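Local structure of NAD-dependent epimerase/dehydratase (Methylobacillus flagellatus KT, 3GPI) at residues A[26-38]-A[44-56]. The protein is of uncharacterised function but probably binds NAD(P) through a Rossmann-type domain, as in other members of the NAD-dependent epimerase/dehydratase family. Numbering follows the deposited sequence.
Sequences GHEVTGLRRSAQP and QTLIADVTRPDTL
R33 and T45 meet side chain to side chain over two parallel neighbours, strands 29-33 and 45-47, at one margin of the Rossmann-type sheet, where strand 6-9 flanks 29-33 on its other side. Four backbone hydrogen bonds join the two segments: G31 N to Q44 O, L46 N to G31 O, R33 N to L46 O and A48 N to R33 O. With chi1 at 70°, R33 sets CG between its own N and carbonyl carbon, and the extended chain then crosses T45 at about a right angle. R33 CB and CG lie against L46 O, CG at 3.5 Å, and CD comes beside T45 OG1. R33 NE donates to T45 OG1 (2.9 Å), which sits near the guanidinium plane; I47 CG1 lies over one face, 3.5 Å from R33 CZ. NH1 makes a weak hydrogen bond to Q37 O, further along the same segment. A leucine here would probably leave T45 OG1 without its NE donor and I47 without its flat cover. On the sheet's other face L32 packs CD2 against A48 CB (3.7 Å) and V50 CG1, while CD1 meets L56 CD2. At the arginine's tip, R33 NH2 donates to a water (2.9 Å) that in turn donates to T45 O.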
# COMPACT_ATOMS: atom_id res chain seq x y z
N GLY A 26 8.36 -17.14 -10.33
CA GLY A 26 9.31 -18.20 -10.00
C GLY A 26 10.01 -18.10 -8.68
O GLY A 26 10.86 -18.92 -8.35
N HIS A 27 9.68 -17.06 -7.91
CA HIS A 27 10.26 -16.93 -6.57
C HIS A 27 9.69 -17.92 -5.56
O HIS A 27 8.54 -18.36 -5.68
CB HIS A 27 10.00 -15.51 -6.02
CG HIS A 27 10.65 -14.42 -6.81
ND1 HIS A 27 11.90 -13.92 -6.51
CD2 HIS A 27 10.20 -13.70 -7.87
CE1 HIS A 27 12.20 -12.94 -7.35
NE2 HIS A 27 11.21 -12.81 -8.21
N GLU A 28 10.49 -18.22 -4.55
CA GLU A 28 10.04 -18.92 -3.35
C GLU A 28 9.50 -17.86 -2.41
O GLU A 28 10.23 -16.98 -2.00
CB GLU A 28 11.21 -19.68 -2.70
CG GLU A 28 10.78 -20.50 -1.50
CD GLU A 28 11.94 -21.29 -0.89
OE1 GLU A 28 12.85 -21.70 -1.63
OE2 GLU A 28 11.95 -21.47 0.35
N VAL A 29 8.22 -17.93 -2.11
CA VAL A 29 7.55 -16.91 -1.32
C VAL A 29 6.85 -17.56 -0.13
O VAL A 29 6.15 -18.58 -0.27
CB VAL A 29 6.45 -16.18 -2.14
CG1 VAL A 29 5.80 -15.08 -1.30
CG2 VAL A 29 7.04 -15.65 -3.50
N THR A 30 7.02 -16.97 1.05
CA THR A 30 6.32 -17.40 2.27
C THR A 30 5.74 -16.18 2.95
O THR A 30 6.39 -15.12 3.03
CB THR A 30 7.30 -18.12 3.25
OG1 THR A 30 7.92 -19.20 2.54
CG2 THR A 30 6.54 -18.68 4.48
N GLY A 31 4.53 -16.31 3.50
CA GLY A 31 3.92 -15.22 4.26
C GLY A 31 3.88 -15.48 5.75
O GLY A 31 3.95 -16.64 6.19
N LEU A 32 3.79 -14.42 6.50
CA LEU A 32 3.60 -14.50 7.93
C LEU A 32 2.23 -13.89 8.18
O LEU A 32 2.01 -12.70 7.88
CB LEU A 32 4.72 -13.72 8.64
CG LEU A 32 5.01 -13.85 10.13
CD1 LEU A 32 6.38 -13.24 10.40
CD2 LEU A 32 3.93 -13.13 10.95
N ARG A 33 1.31 -14.68 8.76
CA ARG A 33 -0.07 -14.24 9.01
C ARG A 33 -0.49 -14.48 10.46
O ARG A 33 0.23 -15.13 11.20
CB ARG A 33 -0.99 -15.01 8.08
CG ARG A 33 -1.10 -16.49 8.47
CD ARG A 33 -2.21 -17.18 7.75
NE ARG A 33 -2.05 -18.63 7.87
CZ ARG A 33 -2.86 -19.42 8.56
NH1 ARG A 33 -3.92 -18.93 9.20
NH2 ARG A 33 -2.62 -20.72 8.60
N ARG A 34 -1.65 -13.95 10.84
CA ARG A 34 -2.32 -14.34 12.09
C ARG A 34 -3.25 -15.56 11.92
O ARG A 34 -3.79 -15.80 10.82
CB ARG A 34 -3.16 -13.16 12.56
CG ARG A 34 -2.37 -11.87 12.82
CD ARG A 34 -3.29 -10.77 13.37
NE ARG A 34 -4.39 -10.49 12.45
CZ ARG A 34 -4.36 -9.56 11.50
NH1 ARG A 34 -3.29 -8.77 11.37
NH2 ARG A 34 -5.40 -9.41 10.70
N SER A 35 -3.52 -16.30 13.02
CA SER A 35 -4.39 -17.49 12.97
C SER A 35 -5.83 -17.18 12.55
O SER A 35 -6.47 -17.99 11.90
CB SER A 35 -4.39 -18.26 14.29
OG SER A 35 -4.97 -17.50 15.32
N ALA A 36 -6.31 -15.99 12.87
CA ALA A 36 -7.68 -15.60 12.49
C ALA A 36 -7.82 -15.20 11.02
O ALA A 36 -8.91 -14.81 10.58
CB ALA A 36 -8.18 -14.49 13.39
N GLN A 37 -6.70 -15.24 10.28
CA GLN A 37 -6.70 -14.87 8.88
C GLN A 37 -6.69 -16.13 8.04
O GLN A 37 -5.66 -16.81 7.92
CB GLN A 37 -5.49 -14.02 8.50
CG GLN A 37 -5.55 -12.62 8.94
CD GLN A 37 -4.31 -11.93 8.47
OE1 GLN A 37 -3.23 -12.19 8.99
NE2 GLN A 37 -4.45 -11.07 7.47
N PRO A 38 -7.84 -16.44 7.45
CA PRO A 38 -7.89 -17.55 6.54
C PRO A 38 -7.16 -17.21 5.25
O PRO A 38 -7.19 -16.08 4.77
CB PRO A 38 -9.39 -17.69 6.27
CG PRO A 38 -9.92 -16.34 6.43
CD PRO A 38 -9.15 -15.75 7.53
N GLN A 44 1.60 -20.26 0.70
CA GLN A 44 2.46 -20.81 1.72
C GLN A 44 2.64 -19.79 2.82
O GLN A 44 3.18 -18.72 2.56
CB GLN A 44 3.82 -21.09 1.06
CG GLN A 44 4.82 -21.62 1.96
CD GLN A 44 4.87 -23.13 1.87
OE1 GLN A 44 4.01 -23.74 1.22
NE2 GLN A 44 5.86 -23.73 2.50
N THR A 45 2.14 -20.07 4.03
CA THR A 45 2.32 -19.15 5.14
C THR A 45 2.59 -19.92 6.44
O THR A 45 2.30 -21.11 6.50
CB THR A 45 1.08 -18.22 5.42
OG1 THR A 45 -0.01 -19.02 5.90
CG2 THR A 45 0.62 -17.47 4.17
N LEU A 46 3.11 -19.19 7.42
CA LEU A 46 3.14 -19.62 8.83
C LEU A 46 2.40 -18.60 9.67
O LEU A 46 2.20 -17.45 9.28
CB LEU A 46 4.59 -19.80 9.33
CG LEU A 46 5.45 -18.53 9.39
CD1 LEU A 46 5.70 -18.12 10.82
CD2 LEU A 46 6.79 -18.78 8.68
N ILE A 47 1.95 -19.04 10.84
CA ILE A 47 1.31 -18.19 11.81
C ILE A 47 2.33 -17.67 12.79
O ILE A 47 3.12 -18.44 13.37
CB ILE A 47 0.14 -18.98 12.54
CG1 ILE A 47 -0.97 -19.35 11.55
CG2 ILE A 47 -0.39 -18.16 13.72
CD1 ILE A 47 -1.90 -20.52 12.02
N ALA A 48 2.35 -16.37 12.98
CA ALA A 48 3.15 -15.76 14.02
C ALA A 48 2.60 -14.40 14.39
O ALA A 48 1.68 -13.89 13.73
CB ALA A 48 4.61 -15.65 13.57
N ASP A 49 3.15 -13.81 15.45
CA ASP A 49 2.71 -12.53 15.95
C ASP A 49 3.92 -11.67 16.04
O ASP A 49 4.78 -11.89 16.90
CB ASP A 49 2.08 -12.67 17.35
CG ASP A 49 1.56 -11.35 17.92
OD1 ASP A 49 1.93 -10.25 17.45
OD2 ASP A 49 0.76 -11.40 18.87
N VAL A 50 4.01 -10.67 15.16
CA VAL A 50 5.18 -9.80 15.11
C VAL A 50 5.45 -9.03 16.40
O VAL A 50 6.56 -8.58 16.62
CB VAL A 50 5.15 -8.86 13.88
CG1 VAL A 50 5.14 -9.68 12.57
CG2 VAL A 50 3.95 -7.90 13.95
N THR A 51 4.43 -8.93 17.27
CA THR A 51 4.59 -8.25 18.56
C THR A 51 5.16 -9.16 19.65
O THR A 51 5.51 -8.70 20.74
CB THR A 51 3.26 -7.61 19.06
OG1 THR A 51 2.29 -8.63 19.35
CG2 THR A 51 2.70 -6.66 18.00
N ARG A 52 5.24 -10.46 19.34
CA ARG A 52 5.71 -11.46 20.29
C ARG A 52 6.94 -12.19 19.76
O ARG A 52 6.81 -13.17 19.03
CB ARG A 52 4.59 -12.44 20.58
CG ARG A 52 3.50 -11.85 21.49
CD ARG A 52 2.35 -12.83 21.63
NE ARG A 52 2.80 -14.13 22.15
CZ ARG A 52 2.31 -15.31 21.76
NH1 ARG A 52 1.37 -15.39 20.82
NH2 ARG A 52 2.79 -16.42 22.31
N PRO A 53 8.14 -11.72 20.14
CA PRO A 53 9.38 -12.34 19.67
C PRO A 53 9.43 -13.86 19.79
O PRO A 53 10.05 -14.51 18.96
CB PRO A 53 10.46 -11.68 20.54
CG PRO A 53 9.88 -10.35 20.88
CD PRO A 53 8.41 -10.55 21.01
N ASP A 54 8.77 -14.43 20.81
CA ASP A 54 8.81 -15.89 21.00
C ASP A 54 8.08 -16.69 19.92
O ASP A 54 8.25 -17.90 19.82
CB ASP A 54 8.31 -16.28 22.41
CG ASP A 54 9.34 -16.01 23.50
OD1 ASP A 54 10.44 -15.50 23.21
OD2 ASP A 54 9.04 -16.31 24.68
N THR A 55 7.29 -16.01 19.09
CA THR A 55 6.59 -16.69 17.99
C THR A 55 7.36 -16.52 16.68
O THR A 55 6.90 -16.98 15.63
CB THR A 55 5.17 -16.12 17.75
OG1 THR A 55 5.27 -14.77 17.29
CG2 THR A 55 4.33 -16.18 19.07
N LEU A 56 8.49 -15.82 16.73
CA LEU A 56 9.26 -15.49 15.50
C LEU A 56 10.55 -16.29 15.34
O LEU A 56 11.37 -16.03 14.45
CB LEU A 56 9.61 -14.00 15.47
CG LEU A 56 8.42 -13.02 15.51
CD1 LEU A 56 8.90 -11.61 15.66
CD2 LEU A 56 7.53 -13.16 14.29
O HOH W 1 3.42 -18.89 -1.16
O HOH W 2 8.13 -21.94 3.03
O HOH W 3 -0.03 -21.80 7.89